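Local atomic coordinates of porin (Rhodobacter capsulatus, PDB entry 2POR), a protein that forms homotrimers whose channels in the bacterial outer membrane let small hydrophilic solutes, up to about 0.6 kDa, diffuse through passively. Residues 70-75 with 115-120; 108-113 with 147-152; 76-81 with 129-134. One frame throughout, in Å; residues are numbered along the deposited sequence. Where two conformers were deposited one is given.

Contact 1 of 3, residues 70-75 with 115-120. With CA (calcium ion), chain D.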
ATOM      1  N   ILE A  70       3.743 -26.035   6.806  1.00 19.45           N
ATOM      2  CA  ILE A  70       2.538 -25.792   6.016  1.00 23.74           C
ATOM      3  C   ILE A  70       2.524 -24.296   5.746  1.00 25.87           C
ATOM      4  O   ILE A  70       2.524 -23.505   6.695  1.00 20.11           O
ATOM      5  CB  ILE A  70       1.303 -26.178   6.828  1.00 25.58           C
ATOM      6  CG1 ILE A  70       1.326 -27.673   7.116  1.00 43.31           C
ATOM      7  CG2 ILE A  70       0.046 -25.813   6.041  1.00 33.44           C
ATOM      8  CD1 ILE A  70       0.337 -28.040   8.237  1.00 57.37           C
ATOM      9  N   GLU A  71       2.463 -23.850   4.497  1.00 19.38           N
ATOM     10  CA  GLU A  71       2.489 -22.443   4.136  1.00 17.37           C
ATOM     11  C   GLU A  71       1.239 -22.138   3.270  1.00 24.39           C
ATOM     12  O   GLU A  71       0.942 -22.964   2.387  1.00 20.85           O
ATOM     13  CB  GLU A  71       3.756 -22.260   3.387  1.00 15.42           C
ATOM     14  CG  GLU A  71       4.114 -20.830   3.096  1.00 22.29           C
ATOM     15  CD  GLU A  71       5.465 -20.680   2.401  1.00 23.14           C
ATOM     16  OE1 GLU A  71       5.855 -21.608   1.714  1.00 42.67           O
ATOM     17  OE2 GLU A  71       6.125 -19.645   2.568  1.00 53.77           O
ATOM     18  N   MET A  72       0.521 -21.021   3.449  1.00 19.50           N
ATOM     19  CA  MET A  72      -0.670 -20.735   2.653  1.00 17.32           C
ATOM     20  C   MET A  72      -0.549 -19.305   2.203  1.00 23.46           C
ATOM     21  O   MET A  72      -0.102 -18.456   2.995  1.00 19.57           O
ATOM     22  CB  MET A  72      -1.882 -20.918   3.508  1.00 18.57           C
ATOM     23  CG  MET A  72      -3.197 -20.829   2.704  1.00 19.11           C
ATOM     24  SD  MET A  72      -4.654 -21.209   3.682  1.00 23.42           S
ATOM     25  CE  MET A  72      -4.426 -22.940   3.858  1.00 18.32           C
ATOM     26  N   GLY A  73      -0.872 -19.022   0.927  1.00 17.35           N
ATOM     27  CA  GLY A  73      -0.906 -17.662   0.393  1.00 14.94           C
ATOM     28  C   GLY A  73      -0.354 -17.726  -1.008  1.00 13.51           C
ATOM     29  O   GLY A  73      -0.623 -18.678  -1.742  1.00 18.04           O
ATOM     30  N   ASP A  74       0.527 -16.807  -1.351  1.00 15.69           N
ATOM     31  CA  ASP A  74       1.152 -16.794  -2.633  1.00 17.65           C
ATOM     32  C   ASP A  74       2.408 -17.662  -2.531  1.00 22.75           C
ATOM     33  O   ASP A  74       3.530 -17.172  -2.478  1.00 21.21           O
ATOM     34  CB  ASP A  74       1.438 -15.321  -3.004  1.00 14.59           C
ATOM     35  CG  ASP A  74       2.020 -15.076  -4.399  1.00 19.98           C
ATOM     36  OD1 ASP A  74       2.308 -16.037  -5.139  1.00 18.00           O
ATOM     37  OD2 ASP A  74       2.202 -13.901  -4.749  1.00 24.40           O
ATOM     38  N   ALA A  75       2.236 -18.978  -2.547  1.00 18.50           N
ATOM     39  CA  ALA A  75       3.309 -19.965  -2.390  1.00 19.75           C
ATOM     40  C   ALA A  75       3.804 -20.542  -3.690  1.00 25.86           C
ATOM     41  O   ALA A  75       3.112 -20.495  -4.721  1.00 24.49           O
ATOM     42  CB  ALA A  75       2.814 -21.119  -1.516  1.00 15.70           C
ATOM     43  N   ASP A 115      -8.641 -13.470  -2.564  1.00 18.34           N
ATOM     44  CA  ASP A 115      -9.364 -14.449  -1.751  1.00 18.30           C
ATOM     45  C   ASP A 115      -9.123 -15.892  -2.118  1.00 14.16           C
ATOM     46  O   ASP A 115      -9.931 -16.810  -1.869  1.00 18.02           O
ATOM     47  CB  ASP A 115     -10.872 -14.243  -1.820  1.00 19.01           C
ATOM     48  CG  ASP A 115     -11.393 -12.952  -1.262  1.00 25.40           C
ATOM     49  OD1 ASP A 115     -10.766 -12.373  -0.369  1.00 28.95           O
ATOM     50  OD2 ASP A 115     -12.454 -12.537  -1.711  1.00 32.28           O
ATOM     51  N   ASN A 116      -7.975 -16.122  -2.741  1.00 16.08           N
ATOM     52  CA  ASN A 116      -7.711 -17.453  -3.205  1.00 21.18           C
ATOM     53  C   ASN A 116      -6.221 -17.762  -3.017  1.00 17.53           C
ATOM     54  O   ASN A 116      -5.414 -17.724  -3.957  1.00 18.38           O
ATOM     55  CB  ASN A 116      -8.158 -17.581  -4.698  1.00 13.57           C
ATOM     56  CG  ASN A 116      -8.230 -19.067  -5.024  1.00 13.13           C
ATOM     57  OD1 ASN A 116      -8.997 -19.879  -4.411  1.00 22.25           O
ATOM     58  ND2 ASN A 116      -7.414 -19.432  -6.026  1.00 17.70           N
ATOM     59  N   PRO A 117      -5.796 -18.084  -1.775  1.00 19.89           N
ATOM     60  CA  PRO A 117      -4.443 -18.544  -1.511  1.00 22.27           C
ATOM     61  C   PRO A 117      -4.223 -19.979  -1.993  1.00 18.54           C
ATOM     62  O   PRO A 117      -5.194 -20.741  -2.123  1.00 18.89           O
ATOM     63  CB  PRO A 117      -4.325 -18.356  -0.002  1.00 15.27           C
ATOM     64  CG  PRO A 117      -5.714 -18.684   0.503  1.00 17.83           C
ATOM     65  CD  PRO A 117      -6.588 -18.010  -0.550  1.00 17.26           C
ATOM     66  N   VAL A 118      -2.970 -20.405  -2.247  1.00 16.16           N
ATOM     67  CA  VAL A 118      -2.662 -21.813  -2.516  1.00 16.43           C
ATOM     68  C   VAL A 118      -1.845 -22.360  -1.306  1.00 25.34           C
ATOM     69  O   VAL A 118      -1.419 -21.590  -0.425  1.00 19.32           O
ATOM     70  CB  VAL A 118      -1.860 -21.989  -3.888  1.00 18.45           C
ATOM     71  CG1 VAL A 118      -2.892 -21.472  -4.956  1.00 15.26           C
ATOM     72  CG2 VAL A 118      -0.552 -21.196  -4.092  1.00 15.58           C
ATOM     73  N   LEU A 119      -1.621 -23.664  -1.234  1.00 20.33           N
ATOM     74  CA  LEU A 119      -0.979 -24.362  -0.119  1.00 20.99           C
ATOM     75  C   LEU A 119       0.351 -25.012  -0.460  1.00 20.18           C
ATOM     76  O   LEU A 119       0.481 -25.620  -1.533  1.00 19.36           O
ATOM     77  CB  LEU A 119      -1.973 -25.387   0.356  1.00 19.83           C
ATOM     78  CG  LEU A 119      -1.596 -26.137   1.578  1.00 29.38           C
ATOM     79  CD1 LEU A 119      -1.867 -25.246   2.756  1.00 33.62           C
ATOM     80  CD2 LEU A 119      -2.418 -27.368   1.702  1.00 28.54           C
ATOM     81  N   LEU A 120       1.411 -24.972   0.352  1.00 16.23           N
ATOM     82  CA  LEU A 120       2.657 -25.666   0.031  1.00 12.16           C
ATOM     83  C   LEU A 120       3.057 -26.376   1.313  1.00 23.81           C
ATOM     84  O   LEU A 120       3.027 -25.771   2.383  1.00 18.46           O
ATOM     85  CB  LEU A 120       3.773 -24.724  -0.326  1.00 14.54           C
ATOM     86  CG  LEU A 120       5.167 -25.282  -0.469  1.00 17.59           C
ATOM     87  CD1 LEU A 120       5.200 -26.318  -1.580  1.00 20.38           C
ATOM     88  CD2 LEU A 120       6.137 -24.137  -0.778  1.00 15.97           C
TER
HETATM   89 CA    CA D 304     -10.664 -20.764  -3.352  1.00 19.02          CA
HETATM   90  O   HOH W   1      -9.919 -19.459  -1.547  1.00 16.16           O

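Contact 2 of 3, residues 108-113 with 147-152. With CA (calcium ion), chain B.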
ATOM      1  N   ASP A 108       3.214 -20.341  -7.751  1.00 18.09           N
ATOM      2  CA  ASP A 108       3.827 -19.082  -8.130  1.00 14.02           C
ATOM      3  C   ASP A 108       2.935 -18.248  -9.067  1.00 16.56           C
ATOM      4  O   ASP A 108       3.300 -17.879 -10.196  1.00 19.46           O
ATOM      5  CB  ASP A 108       5.158 -19.333  -8.822  1.00 14.02           C
ATOM      6  CG  ASP A 108       6.059 -18.112  -8.895  1.00 20.04           C
ATOM      7  OD1 ASP A 108       5.821 -17.130  -8.196  1.00 22.75           O
ATOM      8  OD2 ASP A 108       7.062 -18.136  -9.622  1.00 21.20           O
ATOM      9  N   GLU A 109       1.722 -18.062  -8.530  1.00 18.15           N
ATOM     10  CA  GLU A 109       0.684 -17.208  -9.099  1.00 24.76           C
ATOM     11  C   GLU A 109      -0.021 -17.787 -10.334  1.00 28.53           C
ATOM     12  O   GLU A 109      -0.688 -17.036 -11.042  1.00 24.18           O
ATOM     13  CB  GLU A 109       1.250 -15.839  -9.481  1.00 23.74           C
ATOM     14  CG  GLU A 109       1.856 -15.085  -8.317  1.00 39.02           C
ATOM     15  CD  GLU A 109       2.384 -13.739  -8.748  1.00 35.83           C
ATOM     16  OE1 GLU A 109       3.390 -13.721  -9.453  1.00 42.26           O
ATOM     17  OE2 GLU A 109       1.763 -12.735  -8.395  1.00 50.54           O
ATOM     18  N   ARG A 110       0.070 -19.085 -10.639  1.00 23.57           N
ATOM     19  CA  ARG A 110      -0.713 -19.723 -11.717  1.00 25.84           C
ATOM     20  C   ARG A 110      -2.207 -19.586 -11.401  1.00 30.43           C
ATOM     21  O   ARG A 110      -2.986 -19.104 -12.231  1.00 24.85           O
ATOM     22  CB  ARG A 110      -0.341 -21.216 -11.849  1.00 21.39           C
ATOM     23  CG  ARG A 110      -1.058 -21.994 -12.963  1.00 23.85           C
ATOM     24  CD  ARG A 110      -0.595 -21.379 -14.309  1.00 24.89           C
ATOM     25  NE  ARG A 110       0.744 -21.866 -14.609  1.00 27.06           N
ATOM     26  CZ  ARG A 110       1.715 -21.205 -15.233  1.00 24.00           C
ATOM     27  NH1 ARG A 110       1.503 -19.977 -15.649  1.00 34.29           N
ATOM     28  NH2 ARG A 110       2.898 -21.765 -15.482  1.00 26.57           N
ATOM     29  N   LEU A 111      -2.659 -19.952 -10.205  1.00 17.88           N
ATOM     30  CA  LEU A 111      -4.041 -19.820  -9.820  1.00 18.66           C
ATOM     31  C   LEU A 111      -4.282 -18.925  -8.622  1.00 19.35           C
ATOM     32  O   LEU A 111      -5.432 -18.663  -8.246  1.00 18.67           O
ATOM     33  CB  LEU A 111      -4.582 -21.195  -9.542  1.00 19.31           C
ATOM     34  CG  LEU A 111      -4.754 -22.098 -10.745  1.00 24.75           C
ATOM     35  CD1 LEU A 111      -5.184 -23.470 -10.351  1.00 28.02           C
ATOM     36  CD2 LEU A 111      -5.834 -21.507 -11.601  1.00 33.78           C
ATOM     37  N   THR A 112      -3.220 -18.423  -7.976  1.00 18.03           N
ATOM     38  CA  THR A 112      -3.369 -17.611  -6.774  1.00 18.21           C
ATOM     39  C   THR A 112      -4.080 -16.325  -7.173  1.00 16.40           C
ATOM     40  O   THR A 112      -3.709 -15.733  -8.192  1.00 21.37           O
ATOM     41  CB  THR A 112      -1.971 -17.288  -6.194  1.00 20.52           C
ATOM     42  OG1 THR A 112      -1.239 -18.511  -6.258  1.00 21.48           O
ATOM     43  CG2 THR A 112      -2.044 -16.696  -4.803  1.00 16.54           C
ATOM     44  N   ALA A 113      -5.035 -15.826  -6.403  1.00 17.64           N
ATOM     45  CA  ALA A 113      -5.767 -14.626  -6.756  1.00 22.16           C
ATOM     46  C   ALA A 113      -6.436 -14.074  -5.511  1.00 23.20           C
ATOM     47  O   ALA A 113      -6.325 -14.679  -4.435  1.00 21.50           O
ATOM     48  CB  ALA A 113      -6.837 -14.999  -7.804  1.00 20.45           C
ATOM     49  N   ALA A 147     -10.054 -24.260 -12.270  1.00 16.46           N
ATOM     50  CA  ALA A 147      -9.023 -25.258 -12.565  1.00 23.36           C
ATOM     51  C   ALA A 147      -8.352 -25.584 -11.211  1.00 25.54           C
ATOM     52  O   ALA A 147      -8.369 -24.722 -10.315  1.00 21.29           O
ATOM     53  CB  ALA A 147      -7.954 -24.684 -13.480  1.00 18.36           C
ATOM     54  N   GLN A 148      -7.799 -26.754 -10.992  1.00 20.67           N
ATOM     55  CA  GLN A 148      -7.184 -27.022  -9.711  1.00 21.13           C
ATOM     56  C   GLN A 148      -5.787 -27.502  -9.960  1.00 28.17           C
ATOM     57  O   GLN A 148      -5.636 -28.390 -10.798  1.00 24.20           O
ATOM     58  CB  GLN A 148      -7.977 -28.044  -9.042  1.00 21.13           C
ATOM     59  CG  GLN A 148      -7.337 -28.334  -7.709  1.00 25.80           C
ATOM     60  CD  GLN A 148      -8.216 -29.203  -6.860  1.00 34.87           C
ATOM     61  OE1 GLN A 148      -8.180 -29.122  -5.637  1.00 38.87           O
ATOM     62  NE2 GLN A 148      -9.111 -30.018  -7.407  1.00 47.02           N
ATOM     63  N   GLU A 149      -4.757 -26.973  -9.294  1.00 17.81           N
ATOM     64  CA  GLU A 149      -3.399 -27.414  -9.563  1.00 17.51           C
ATOM     65  C   GLU A 149      -2.925 -28.257  -8.394  1.00 20.63           C
ATOM     66  O   GLU A 149      -3.519 -28.154  -7.305  1.00 18.55           O
ATOM     67  CB  GLU A 149      -2.457 -26.251  -9.727  1.00 19.12           C
ATOM     68  CG  GLU A 149      -2.450 -25.293  -8.529  1.00 18.36           C
ATOM     69  CD  GLU A 149      -1.622 -24.042  -8.690  1.00 20.39           C
ATOM     70  OE1 GLU A 149      -1.080 -23.797  -9.773  1.00 21.55           O
ATOM     71  OE2 GLU A 149      -1.536 -23.293  -7.712  1.00 21.49           O
ATOM     72  N   MET A 150      -1.926 -29.088  -8.661  1.00 18.17           N
ATOM     73  CA  MET A 150      -1.328 -29.962  -7.638  1.00 20.14           C
ATOM     74  C   MET A 150       0.046 -30.355  -8.085  1.00 28.58           C
ATOM     75  O   MET A 150       0.292 -30.486  -9.284  1.00 27.20           O
ATOM     76  CB  MET A 150      -2.005 -31.291  -7.444  1.00 27.78           C
ATOM     77  CG  MET A 150      -3.366 -31.245  -6.852  1.00 64.16           C
ATOM     78  SD  MET A 150      -4.317 -32.604  -7.562  1.00 78.93           S
ATOM     79  CE  MET A 150      -5.667 -32.465  -6.414  1.00 70.32           C
ATOM     80  N   ALA A 151       0.980 -30.603  -7.171  1.00 21.76           N
ATOM     81  CA  ALA A 151       2.306 -31.059  -7.554  1.00 22.34           C
ATOM     82  C   ALA A 151       2.909 -31.771  -6.339  1.00 22.98           C
ATOM     83  O   ALA A 151       2.438 -31.607  -5.185  1.00 20.23           O
ATOM     84  CB  ALA A 151       3.209 -29.906  -7.917  1.00 15.31           C
ATOM     85  N   VAL A 152       3.855 -32.640  -6.636  1.00 21.53           N
ATOM     86  CA  VAL A 152       4.576 -33.380  -5.609  1.00 23.07           C
ATOM     87  C   VAL A 152       6.026 -33.395  -6.119  1.00 29.71           C
ATOM     88  O   VAL A 152       6.275 -33.400  -7.335  1.00 27.21           O
ATOM     89  CB  VAL A 152       3.973 -34.865  -5.407  1.00 25.13           C
ATOM     90  CG1 VAL A 152       2.532 -34.791  -4.919  0.53 28.48           C
ATOM     91  CG2 VAL A 152       4.036 -35.656  -6.703  0.53 23.43           C
TER
HETATM   92 CA    CA B 302       8.512 -19.369 -10.811  1.00 21.26          CA
HETATM   93  O   HOH W   2      -0.861 -20.676  -8.098  1.00 20.42           O
HETATM   94  O   HOH W   3      10.306 -17.910 -10.584  1.00 20.86           O
HETATM   95  O   HOH W   4      10.119 -20.495 -11.980  1.00 18.77           O
HETATM   96  O   HOH W   5       6.886 -20.508 -12.205  1.00 20.83           O
HETATM   97  O   HOH W   6       8.379 -17.901 -12.673  1.00 22.54           O

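Contact 3 of 3, residues 76-81 with 129-134. With CA (calcium ion), chain B.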
ATOM      1  N   LEU A  76       5.002 -21.085  -3.673  1.00 18.04           N
ATOM      2  CA  LEU A  76       5.565 -21.768  -4.800  1.00 15.51           C
ATOM      3  C   LEU A  76       4.916 -23.101  -4.905  1.00 14.71           C
ATOM      4  O   LEU A  76       4.296 -23.561  -3.954  1.00 17.59           O
ATOM      5  CB  LEU A  76       7.043 -21.995  -4.639  1.00 16.00           C
ATOM      6  CG  LEU A  76       7.853 -20.716  -4.491  1.00 22.46           C
ATOM      7  CD1 LEU A  76       9.284 -21.120  -4.247  1.00 21.79           C
ATOM      8  CD2 LEU A  76       7.725 -19.807  -5.728  1.00 22.12           C
ATOM      9  N   GLY A  77       4.955 -23.746  -6.063  1.00 17.76           N
ATOM     10  CA  GLY A  77       4.441 -25.097  -6.108  1.00 17.10           C
ATOM     11  C   GLY A  77       5.575 -26.029  -5.646  1.00 17.15           C
ATOM     12  O   GLY A  77       6.726 -25.570  -5.571  1.00 18.35           O
ATOM     13  N   ALA A  78       5.288 -27.305  -5.371  1.00 20.25           N
ATOM     14  CA  ALA A  78       6.256 -28.273  -4.843  1.00 16.35           C
ATOM     15  C   ALA A  78       7.559 -28.401  -5.584  1.00 23.67           C
ATOM     16  O   ALA A  78       8.628 -28.354  -4.964  1.00 22.78           O
ATOM     17  CB  ALA A  78       5.617 -29.598  -4.809  1.00 18.71           C
ATOM     18  N   SER A  79       7.582 -28.487  -6.921  1.00 18.97           N
ATOM     19  CA  SER A  79       8.821 -28.568  -7.658  1.00 20.71           C
ATOM     20  C   SER A  79       9.662 -27.313  -7.571  1.00 27.48           C
ATOM     21  O   SER A  79      10.872 -27.404  -7.338  1.00 21.54           O
ATOM     22  CB  SER A  79       8.555 -28.865  -9.136  1.00 24.34           C
ATOM     23  OG  SER A  79       7.712 -30.002  -9.221  1.00 24.45           O
ATOM     24  N   GLU A  80       9.092 -26.121  -7.750  1.00 20.47           N
ATOM     25  CA  GLU A  80       9.848 -24.895  -7.675  1.00 18.48           C
ATOM     26  C   GLU A  80      10.395 -24.734  -6.244  1.00 15.64           C
ATOM     27  O   GLU A  80      11.546 -24.322  -6.141  1.00 21.68           O
ATOM     28  CB  GLU A  80       8.944 -23.743  -8.010  1.00 14.52           C
ATOM     29  CG  GLU A  80       9.797 -22.514  -8.175  1.00 19.36           C
ATOM     30  CD  GLU A  80       9.167 -21.310  -8.829  1.00 21.31           C
ATOM     31  OE1 GLU A  80       8.055 -21.370  -9.341  1.00 23.28           O
ATOM     32  OE2 GLU A  80       9.817 -20.271  -8.909  1.00 17.31           O
ATOM     33  N   ALA A  81       9.609 -25.082  -5.214  1.00 18.80           N
ATOM     34  CA  ALA A  81       9.988 -25.020  -3.793  1.00 19.97           C
ATOM     35  C   ALA A  81      11.280 -25.843  -3.588  1.00 25.91           C
ATOM     36  O   ALA A  81      12.190 -25.383  -2.888  1.00 26.82           O
ATOM     37  CB  ALA A  81       8.882 -25.600  -2.917  1.00 18.56           C
ATOM     38  N   SER A 129      14.433 -34.406   0.939  1.00 32.05           N
ATOM     39  CA  SER A 129      13.382 -33.400   1.022  1.00 30.97           C
ATOM     40  C   SER A 129      12.168 -33.769   0.181  1.00 26.59           C
ATOM     41  O   SER A 129      12.334 -34.356  -0.890  1.00 27.36           O
ATOM     42  CB  SER A 129      13.892 -32.070   0.532  1.00 27.55           C
ATOM     43  OG  SER A 129      14.997 -31.557   1.257  1.00 47.00           O
ATOM     44  N   VAL A 130      10.966 -33.525   0.676  1.00 28.17           N
ATOM     45  CA  VAL A 130       9.753 -33.703  -0.096  1.00 29.20           C
ATOM     46  C   VAL A 130       8.876 -32.463  -0.013  1.00 40.17           C
ATOM     47  O   VAL A 130       8.892 -31.747   0.999  1.00 25.40           O
ATOM     48  CB  VAL A 130       8.908 -34.845   0.377  1.00 24.69           C
ATOM     49  CG1 VAL A 130       9.603 -36.051  -0.120  1.00 34.50           C
ATOM     50  CG2 VAL A 130       8.668 -34.826   1.864  1.00 27.14           C
ATOM     51  N   ALA A 131       8.109 -32.167  -1.064  1.00 24.58           N
ATOM     52  CA  ALA A 131       7.190 -31.019  -1.067  1.00 21.75           C
ATOM     53  C   ALA A 131       5.874 -31.432  -1.743  1.00 27.70           C
ATOM     54  O   ALA A 131       5.853 -32.375  -2.565  1.00 27.02           O
ATOM     55  CB  ALA A 131       7.858 -29.853  -1.818  1.00 16.82           C
ATOM     56  N   ALA A 132       4.746 -30.853  -1.362  1.00 24.98           N
ATOM     57  CA  ALA A 132       3.470 -31.172  -1.988  1.00 25.03           C
ATOM     58  C   ALA A 132       2.660 -29.887  -1.994  1.00 34.14           C
ATOM     59  O   ALA A 132       2.711 -29.124  -1.030  1.00 20.34           O
ATOM     60  CB  ALA A 132       2.732 -32.241  -1.180  1.00 23.74           C
ATOM     61  N   SER A 133       1.936 -29.555  -3.052  1.00 21.23           N
ATOM     62  CA  SER A 133       1.200 -28.299  -3.108  1.00 18.46           C
ATOM     63  C   SER A 133      -0.163 -28.481  -3.792  1.00 24.03           C
ATOM     64  O   SER A 133      -0.340 -29.463  -4.529  1.00 22.23           O
ATOM     65  CB  SER A 133       2.032 -27.309  -3.869  1.00 14.79           C
ATOM     66  OG  SER A 133       2.569 -27.880  -5.062  1.00 19.72           O
ATOM     67  N   MET A 134      -1.153 -27.629  -3.578  1.00 22.25           N
ATOM     68  CA  MET A 134      -2.422 -27.731  -4.287  1.00 21.58           C
ATOM     69  C   MET A 134      -3.203 -26.441  -4.146  1.00 33.98           C
ATOM     70  O   MET A 134      -2.911 -25.663  -3.220  1.00 19.01           O
ATOM     71  CB  MET A 134      -3.234 -28.876  -3.715  1.00 18.41           C
ATOM     72  CG  MET A 134      -3.715 -28.604  -2.294  1.00 25.36           C
ATOM     73  SD  MET A 134      -4.718 -29.931  -1.599  1.00 35.96           S
ATOM     74  CE  MET A 134      -6.155 -29.853  -2.629  1.00 37.35           C
TER
HETATM   75 CA    CA B 302       8.512 -19.369 -10.811  1.00 21.26          CA
HETATM   76  O   HOH W   3      10.306 -17.910 -10.584  1.00 20.86           O
HETATM   77  O   HOH W   4      10.119 -20.495 -11.980  1.00 18.77           O
HETATM   78  O   HOH W   5       6.886 -20.508 -12.205  1.00 20.83           O
HETATM   79  O   HOH W   6       8.379 -17.901 -12.673  1.00 22.54           O

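Contact 1 of 3, residues 70-75 with 115-120
Met-72 lies across Leu-119 of the neighbouring strand and Pro-117 just before it, and its side chain can be followed outward atom by atom. CB sits 4.0 Å from Val-118 O. CG, anti to the backbone N (chi1 -172°), drops onto the proline and comes 3.8 Å from Pro-117 CB. SD passes more loosely by Pro-117 CG. The chain then bends at chi3 (-72°), and that turn brings the methyl CE to 3.6 Å from Leu-119 CD1, which also meets Ile-70 CG2 at 3.8 Å. A detergent molecule touches Met-72, and Ser-23 of a second subunit packs on it. On the other face Glu-71 and Leu-120 run side by side, with Glu-71 OE1 3.6 Å from Leu-120 CD2 while OE2 is hydrogen-bonded to Thr-60 OG1. Four backbone hydrogen bonds tie the strands, two between Glu-71 and Leu-120 and two between Gly-73 and Val-118. Gly-73 takes backbone angles at which a side chain would collide with the carbonyl oxygen of Met-72. Just before Pro-117, Asn-116 OD1 binds a calcium ion at 2.2 Å. Residues 70-73 and 118-120 belong to neighbouring wall strands of the 16-stranded antiparallel porin barrel.

Contact 2 of 3, residues 108-113 with 147-152
Leu-111 and Glu-149 lie alongside each other and run in opposite senses, one from the long loop between strands 68-73 and 118-125, the other from the barrel strand 148-158. In porins this loop folds into the barrel and narrows the channel, and here an irregular piece of it rests against the wall. Leu-111 keeps CG anti to its carbonyl carbon (chi1 -70°) and points at the strand. Its CD1 lies 3.4 Å from Ala-147 O and 3.8 Å from Glu-149 CG, so one methyl touches the backbone just ahead of the strand and the glutamate stem, while CD2 looks to the Ala-147 methyl.

Glu-149 comes from the other direction. Its CG stands between the backbone N and the carbonyl carbon (chi1 56°), and the chain is extended beyond it, carrying the carboxylate past the leucine to the loop backbone. There OE1 takes the N-H of Gly-107 and also lies 3.4 Å from Arg-110 CB. Arg-110 crosses the glutamate at a slant, its guanidinium plane turned 68° from the carboxylate. The charged ends do not meet: NE bonds instead to Leu-105 O, and the opposite charges would probably attract only at longer range.

The direct contacts are thus of van der Waals type, and the polar link goes through one water. Water 2 accepts the N-H of Leu-111 and gives one hydrogen to Thr-112 OG1 at 2.9 Å. The other goes to the second carboxylate oxygen, Glu-149 OE2, 2.7 Å from the water oxygen.

Contact 3 of 3, residues 76-81 with 129-134
Ala-78 and Ser-133 meet where the short helix 78-83, part of the loop that folds into the barrel and narrows the pore in porins, sets its N-terminal end against wall strand 128-134. Gly-77 is the N-cap residue, and the helix starts with the bond from Ala-81 N to Gly-77 O (2.9 Å). In the first turn of a helix the N-H groups have no carbonyl of the helix itself to bond to. Here the one on Ala-78 is given to the strand: Ala-78 N donates to Ser-133 OG at 2.8 Å, with an angle of 154° at the hydrogen. A chi1 of 46°, with OG between the serine's own backbone N and carbonyl carbon, turns the hydroxyl toward that N-H.

The same oxygen lies 3.5 Å from Gly-77 CA and equally close to Ala-78 CB. One step along the same face of the strand, Ala-131 supplies the apolar part: its CB is 3.7 Å from Ala-78 CB and 3.6 Å from Ala-78 O. Both side chains here are single methyls, and each also touches the other's carbonyl oxygen, so helix and wall come close, with the CA atoms of Ala-78 and Ala-131 4.8 Å apart. An alanine in place of Ser-133 would remove OG and would probably leave the N-H of Ala-78 without its acceptor on the wall.

Further along, Glu-80 grips a calcium ion with both carboxylate oxygens, OE1 and OE2 each 2.5 Å from the metal. One directed hydrogen bond is likely to fix the helix start against the wall, while the small methyls allow close approach.

How the contacts relate
Contact 1 pairs the two wall strands flanking the loop; contacts 2 and 3 set that loop against wall strands 148-158 and 128-134. These two share a calcium ion: Asp-108 OD2 binds it at 2.2 Å beside the Glu-80 carboxylate, and four waters complete its shell of seven oxygens. Contacts 1 and 2 join through probable hydrogen bonds, Asp-108 N to Ala-75 O (3.0 Å) and Asn-116 ND2 to Leu-111 O (3.1 Å). The second calcium, bound by Asn-116 of contact 1 with Asp-136, Lys-138 and Gly-140, also takes Asn-20 of a second subunit. Contact 1 reaches contact 3 by a probable hydrogen bond from Leu-119 N to Met-134 O (3.1 Å) and by Leu-120 CD2 packing on Ala-81 CB.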